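Local coordinates for small ribosomal subunit biogenesis GTPase RsgA (PDB 1U0L), which is a circularly permuted GTPase that probably hydrolyses GTP slowly, stimulated by the 30S ribosomal subunit, whose late maturation it probably assists, at residues N123-Y128 against R134-L139. Sequence-based numbering, arbitrary orientation.
Sequences NKMDLY and RKVREL. With GDP (guanosine-5'-diphosphate), chain E.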
ATOM      1  N   ASN A 123      -7.132  -7.503 -11.989  1.00 29.06           N
ATOM      2  CA  ASN A 123      -7.686  -6.659 -13.050  1.00 28.65           C
ATOM      3  C   ASN A 123      -7.671  -7.248 -14.483  1.00 29.56           C
ATOM      4  O   ASN A 123      -7.131  -8.327 -14.727  1.00 27.40           O
ATOM      5  CB  ASN A 123      -6.942  -5.321 -13.038  1.00 20.58           C
ATOM      6  CG  ASN A 123      -7.597  -4.280 -13.924  1.00 21.92           C
ATOM      7  OD1 ASN A 123      -6.903  -3.473 -14.564  1.00 20.97           O
ATOM      8  ND2 ASN A 123      -8.936  -4.282 -13.962  1.00 17.89           N
ATOM      9  N   LYS A 124      -8.275  -6.522 -15.423  1.00 29.20           N
ATOM     10  CA  LYS A 124      -8.310  -6.942 -16.824  1.00 29.49           C
ATOM     11  C   LYS A 124      -9.087  -8.236 -17.049  1.00 31.76           C
ATOM     12  O   LYS A 124      -8.749  -9.019 -17.936  1.00 30.45           O
ATOM     13  CB  LYS A 124      -6.885  -7.141 -17.365  1.00 18.35           C
ATOM     14  CG  LYS A 124      -5.979  -5.915 -17.352  1.00 16.63           C
ATOM     15  CD  LYS A 124      -4.982  -5.990 -18.510  1.00 15.80           C
ATOM     16  CE  LYS A 124      -3.649  -5.294 -18.231  1.00 13.89           C
ATOM     17  NZ  LYS A 124      -3.756  -3.835 -18.287  1.00 12.54           N
ATOM     18  N   MET A 125     -10.123  -8.462 -16.251  1.00 37.25           N
ATOM     19  CA  MET A 125     -10.907  -9.681 -16.378  1.00 35.69           C
ATOM     20  C   MET A 125     -11.528  -9.811 -17.761  1.00 37.59           C
ATOM     21  O   MET A 125     -11.704 -10.921 -18.273  1.00 38.43           O
ATOM     22  CB  MET A 125     -12.006  -9.713 -15.323  1.00 18.84           C
ATOM     23  CG  MET A 125     -11.510  -9.796 -13.881  1.00 15.21           C
ATOM     24  SD  MET A 125     -10.868 -11.403 -13.370  1.00 10.42           S
ATOM     25  CE  MET A 125     -12.315 -12.391 -13.611  1.00  1.90           C
ATOM     26  N   ASP A 126     -11.847  -8.677 -18.370  1.00 34.74           N
ATOM     27  CA  ASP A 126     -12.477  -8.678 -19.685  1.00 36.70           C
ATOM     28  C   ASP A 126     -11.624  -9.334 -20.752  1.00 38.36           C
ATOM     29  O   ASP A 126     -12.119  -9.700 -21.816  1.00 38.79           O
ATOM     30  CB  ASP A 126     -12.797  -7.251 -20.122  1.00 26.75           C
ATOM     31  CG  ASP A 126     -11.559  -6.388 -20.216  1.00 29.29           C
ATOM     32  OD1 ASP A 126     -11.058  -5.967 -19.153  1.00 31.47           O
ATOM     33  OD2 ASP A 126     -11.077  -6.145 -21.341  1.00 28.10           O
ATOM     34  N   LEU A 127     -10.341  -9.492 -20.460  1.00 44.81           N
ATOM     35  CA  LEU A 127      -9.399 -10.069 -21.414  1.00 45.87           C
ATOM     36  C   LEU A 127      -9.188 -11.570 -21.269  1.00 47.16           C
ATOM     37  O   LEU A 127      -8.693 -12.222 -22.185  1.00 49.28           O
ATOM     38  CB  LEU A 127      -8.049  -9.378 -21.243  1.00 32.88           C
ATOM     39  CG  LEU A 127      -7.370  -8.609 -22.370  1.00 33.96           C
ATOM     40  CD1 LEU A 127      -8.269  -7.489 -22.877  1.00 33.77           C
ATOM     41  CD2 LEU A 127      -6.056  -8.051 -21.829  1.00 35.48           C
ATOM     42  N   TYR A 128      -9.571 -12.117 -20.123  1.00 30.84           N
ATOM     43  CA  TYR A 128      -9.341 -13.521 -19.831  1.00 30.14           C
ATOM     44  C   TYR A 128     -10.205 -14.586 -20.468  1.00 30.52           C
ATOM     45  O   TYR A 128     -11.424 -14.507 -20.430  1.00 30.29           O
ATOM     46  CB  TYR A 128      -9.367 -13.715 -18.323  1.00 28.00           C
ATOM     47  CG  TYR A 128      -8.393 -12.827 -17.590  1.00 27.28           C
ATOM     48  CD1 TYR A 128      -7.319 -12.233 -18.260  1.00 26.41           C
ATOM     49  CD2 TYR A 128      -8.527 -12.601 -16.221  1.00 25.03           C
ATOM     50  CE1 TYR A 128      -6.400 -11.433 -17.583  1.00 25.09           C
ATOM     51  CE2 TYR A 128      -7.614 -11.811 -15.534  1.00 25.24           C
ATOM     52  CZ  TYR A 128      -6.551 -11.227 -16.224  1.00 24.94           C
ATOM     53  OH  TYR A 128      -5.636 -10.445 -15.552  1.00 23.53           O
ATOM     54  N   ARG A 134      -8.652 -19.927 -15.180  1.00 26.27           N
ATOM     55  CA  ARG A 134      -8.195 -21.003 -14.330  1.00 28.10           C
ATOM     56  C   ARG A 134      -7.085 -20.448 -13.432  1.00 27.44           C
ATOM     57  O   ARG A 134      -7.049 -20.716 -12.223  1.00 28.05           O
ATOM     58  CB  ARG A 134      -7.676 -22.151 -15.188  1.00 39.97           C
ATOM     59  CG  ARG A 134      -7.581 -23.463 -14.443  1.00 49.77           C
ATOM     60  CD  ARG A 134      -6.960 -24.519 -15.318  1.00 54.45           C
ATOM     61  NE  ARG A 134      -7.618 -24.533 -16.613  1.00 57.81           N
ATOM     62  CZ  ARG A 134      -7.036 -24.948 -17.729  1.00 58.28           C
ATOM     63  NH1 ARG A 134      -5.780 -25.383 -17.684  1.00 55.33           N
ATOM     64  NH2 ARG A 134      -7.704 -24.907 -18.883  1.00 58.30           N
ATOM     65  N   LYS A 135      -6.185 -19.663 -14.026  1.00 19.72           N
ATOM     66  CA  LYS A 135      -5.096 -19.059 -13.278  1.00 18.83           C
ATOM     67  C   LYS A 135      -5.673 -18.099 -12.235  1.00 17.62           C
ATOM     68  O   LYS A 135      -5.100 -17.912 -11.154  1.00 16.71           O
ATOM     69  CB  LYS A 135      -4.144 -18.323 -14.220  1.00 40.21           C
ATOM     70  CG  LYS A 135      -3.139 -19.240 -14.898  1.00 48.46           C
ATOM     71  CD  LYS A 135      -3.383 -19.355 -16.403  1.00 55.34           C
ATOM     72  CE  LYS A 135      -3.022 -18.053 -17.149  1.00 58.45           C
ATOM     73  NZ  LYS A 135      -3.264 -18.112 -18.632  1.00 55.20           N
ATOM     74  N   VAL A 136      -6.806 -17.488 -12.563  1.00 22.66           N
ATOM     75  CA  VAL A 136      -7.457 -16.591 -11.630  1.00 21.72           C
ATOM     76  C   VAL A 136      -7.907 -17.428 -10.445  1.00 22.69           C
ATOM     77  O   VAL A 136      -7.556 -17.127  -9.304  1.00 20.91           O
ATOM     78  CB  VAL A 136      -8.699 -15.898 -12.249  1.00 19.01           C
ATOM     79  CG1 VAL A 136      -9.544 -15.233 -11.138  1.00 15.37           C
ATOM     80  CG2 VAL A 136      -8.248 -14.849 -13.282  1.00 17.64           C
ATOM     81  N   ARG A 137      -8.665 -18.486 -10.712  1.00 24.82           N
ATOM     82  CA  ARG A 137      -9.144 -19.345  -9.634  1.00 28.81           C
ATOM     83  C   ARG A 137      -7.998 -19.858  -8.766  1.00 29.90           C
ATOM     84  O   ARG A 137      -8.215 -20.285  -7.629  1.00 31.11           O
ATOM     85  CB  ARG A 137      -9.947 -20.521 -10.186  1.00 48.24           C
ATOM     86  CG  ARG A 137     -11.430 -20.452  -9.831  1.00 53.74           C
ATOM     87  CD  ARG A 137     -12.245 -21.587 -10.462  1.00 61.18           C
ATOM     88  NE  ARG A 137     -12.192 -21.587 -11.931  1.00 67.60           N
ATOM     89  CZ  ARG A 137     -11.548 -22.495 -12.669  1.00 68.27           C
ATOM     90  NH1 ARG A 137     -10.889 -23.501 -12.090  1.00 63.55           N
ATOM     91  NH2 ARG A 137     -11.562 -22.391 -13.995  1.00 67.49           N
ATOM     92  N   GLU A 138      -6.776 -19.804  -9.292  1.00 31.15           N
ATOM     93  CA  GLU A 138      -5.612 -20.261  -8.533  1.00 30.61           C
ATOM     94  C   GLU A 138      -5.122 -19.167  -7.600  1.00 28.89           C
ATOM     95  O   GLU A 138      -4.502 -19.444  -6.573  1.00 26.43           O
ATOM     96  CB  GLU A 138      -4.471 -20.663  -9.471  1.00 39.30           C
ATOM     97  CG  GLU A 138      -4.797 -21.808 -10.386  1.00 45.52           C
ATOM     98  CD  GLU A 138      -3.556 -22.432 -10.966  1.00 50.06           C
ATOM     99  OE1 GLU A 138      -2.823 -21.710 -11.671  1.00 54.45           O
ATOM    100  OE2 GLU A 138      -3.310 -23.636 -10.712  1.00 51.83           O
ATOM    101  N   LEU A 139      -5.380 -17.923  -7.981  1.00 33.23           N
ATOM    102  CA  LEU A 139      -4.970 -16.792  -7.178  1.00 34.03           C
ATOM    103  C   LEU A 139      -5.926 -16.705  -6.010  1.00 34.65           C
ATOM    104  O   LEU A 139      -5.509 -16.508  -4.867  1.00 36.31           O
ATOM    105  CB  LEU A 139      -4.999 -15.510  -8.013  1.00 24.49           C
ATOM    106  CG  LEU A 139      -3.777 -15.283  -8.914  1.00 23.60           C
ATOM    107  CD1 LEU A 139      -4.093 -14.174  -9.893  1.00 21.53           C
ATOM    108  CD2 LEU A 139      -2.537 -14.941  -8.079  1.00 18.33           C
TER
HETATM  109  PB  GDP E 299      -0.498   1.137 -14.878  1.00 27.89           P
HETATM  110  O1B GDP E 299      -0.718   0.009 -13.918  1.00 28.31           O
HETATM  111  O2B GDP E 299       0.962   1.332 -15.258  1.00 31.29           O
HETATM  112  O3B GDP E 299      -1.110   2.473 -14.401  1.00 29.58           O
HETATM  113  O3A GDP E 299      -1.294   0.715 -16.283  1.00 26.58           O
HETATM  114  PA  GDP E 299      -2.329   1.536 -17.132  1.00 30.77           P
HETATM  115  O1A GDP E 299      -1.672   2.680 -17.837  1.00 27.96           O
HETATM  116  O2A GDP E 299      -3.525   1.923 -16.272  1.00 27.51           O
HETATM  117  O5' GDP E 299      -2.868   0.448 -18.206  1.00 31.03           O
HETATM  118  C5' GDP E 299      -1.955  -0.099 -19.162  1.00 31.21           C
HETATM  119  C4' GDP E 299      -2.673  -0.443 -20.432  1.00 30.14           C
HETATM  120  O4' GDP E 299      -3.623  -1.485 -20.108  1.00 29.63           O
HETATM  121  C3' GDP E 299      -3.426   0.728 -21.143  1.00 30.25           C
HETATM  122  O3' GDP E 299      -3.022   0.679 -22.589  1.00 28.14           O
HETATM  123  C2' GDP E 299      -4.912   0.392 -20.969  1.00 29.31           C
HETATM  124  O2' GDP E 299      -5.606   0.736 -22.163  1.00 30.23           O
HETATM  125  C1' GDP E 299      -4.896  -1.131 -20.565  1.00 29.33           C
HETATM  126  N9  GDP E 299      -5.900  -1.587 -19.419  1.00 26.31           N
HETATM  127  C8  GDP E 299      -5.907  -1.150 -18.130  1.00 27.92           C
HETATM  128  N7  GDP E 299      -6.879  -1.761 -17.424  1.00 25.93           N
HETATM  129  C5  GDP E 299      -7.501  -2.621 -18.319  1.00 25.96           C
HETATM  130  C6  GDP E 299      -8.591  -3.522 -18.132  1.00 27.37           C
HETATM  131  O6  GDP E 299      -9.206  -3.716 -17.081  1.00 29.32           O
HETATM  132  N1  GDP E 299      -8.948  -4.234 -19.296  1.00 27.95           N
HETATM  133  C2  GDP E 299      -8.292  -4.063 -20.505  1.00 27.07           C
HETATM  134  N2  GDP E 299      -8.716  -4.787 -21.556  1.00 25.00           N
HETATM  135  N3  GDP E 299      -7.253  -3.205 -20.673  1.00 26.66           N
HETATM  136  C4  GDP E 299      -6.918  -2.523 -19.551  1.00 24.65           C
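The ring of Tyr-128 meets Val-136 obliquely, with Val-136 CG2 3.7 Å from Tyr-128 CD2. The two side chains cross at about a right angle. One face of the ring carries the backbone oxygen of Lys-124 over its centre, with Met-125 N farther toward the rim. CG of Tyr-128 lies anti to its carbonyl carbon (chi1 -55°), which brings the ring back over the Lys-124 carbonyl, just before the 3-10 turn 125-127. At the far end, the hydroxyl is hydrogen-bonded to Val-94 N. Met-125 SD adds a looser apolar contact to the same methyl, 4.3 Å from Val-136 CG2. Leu-133 touches both Met-125 and Tyr-128. Residues 123-126 form the NKxD guanine-specificity motif of the P-loop GTPase domain, here between strand 117-122 and helix 130-143. Asp-126 turns its carboxylate to the Watson-Crick edge of guanine. Asp-126 OD1 accepts a hydrogen bond from GDP N1, almost straight at 178°. Asp-126 OD2 accepts one from GDP N2 at 2.7 Å. Ser-153 OG is also hydrogen-bonded to Asp-126 OD1 and probably helps position the carboxylate. Lys-124 runs along a face of the base, with Lys-124 CG 3.6 Å from GDP C6. Lys-124 NZ donates a hydrogen bond to the ribose O4' of GDP at 3.0 Å and is also hydrogen-bonded to Gly-179 O.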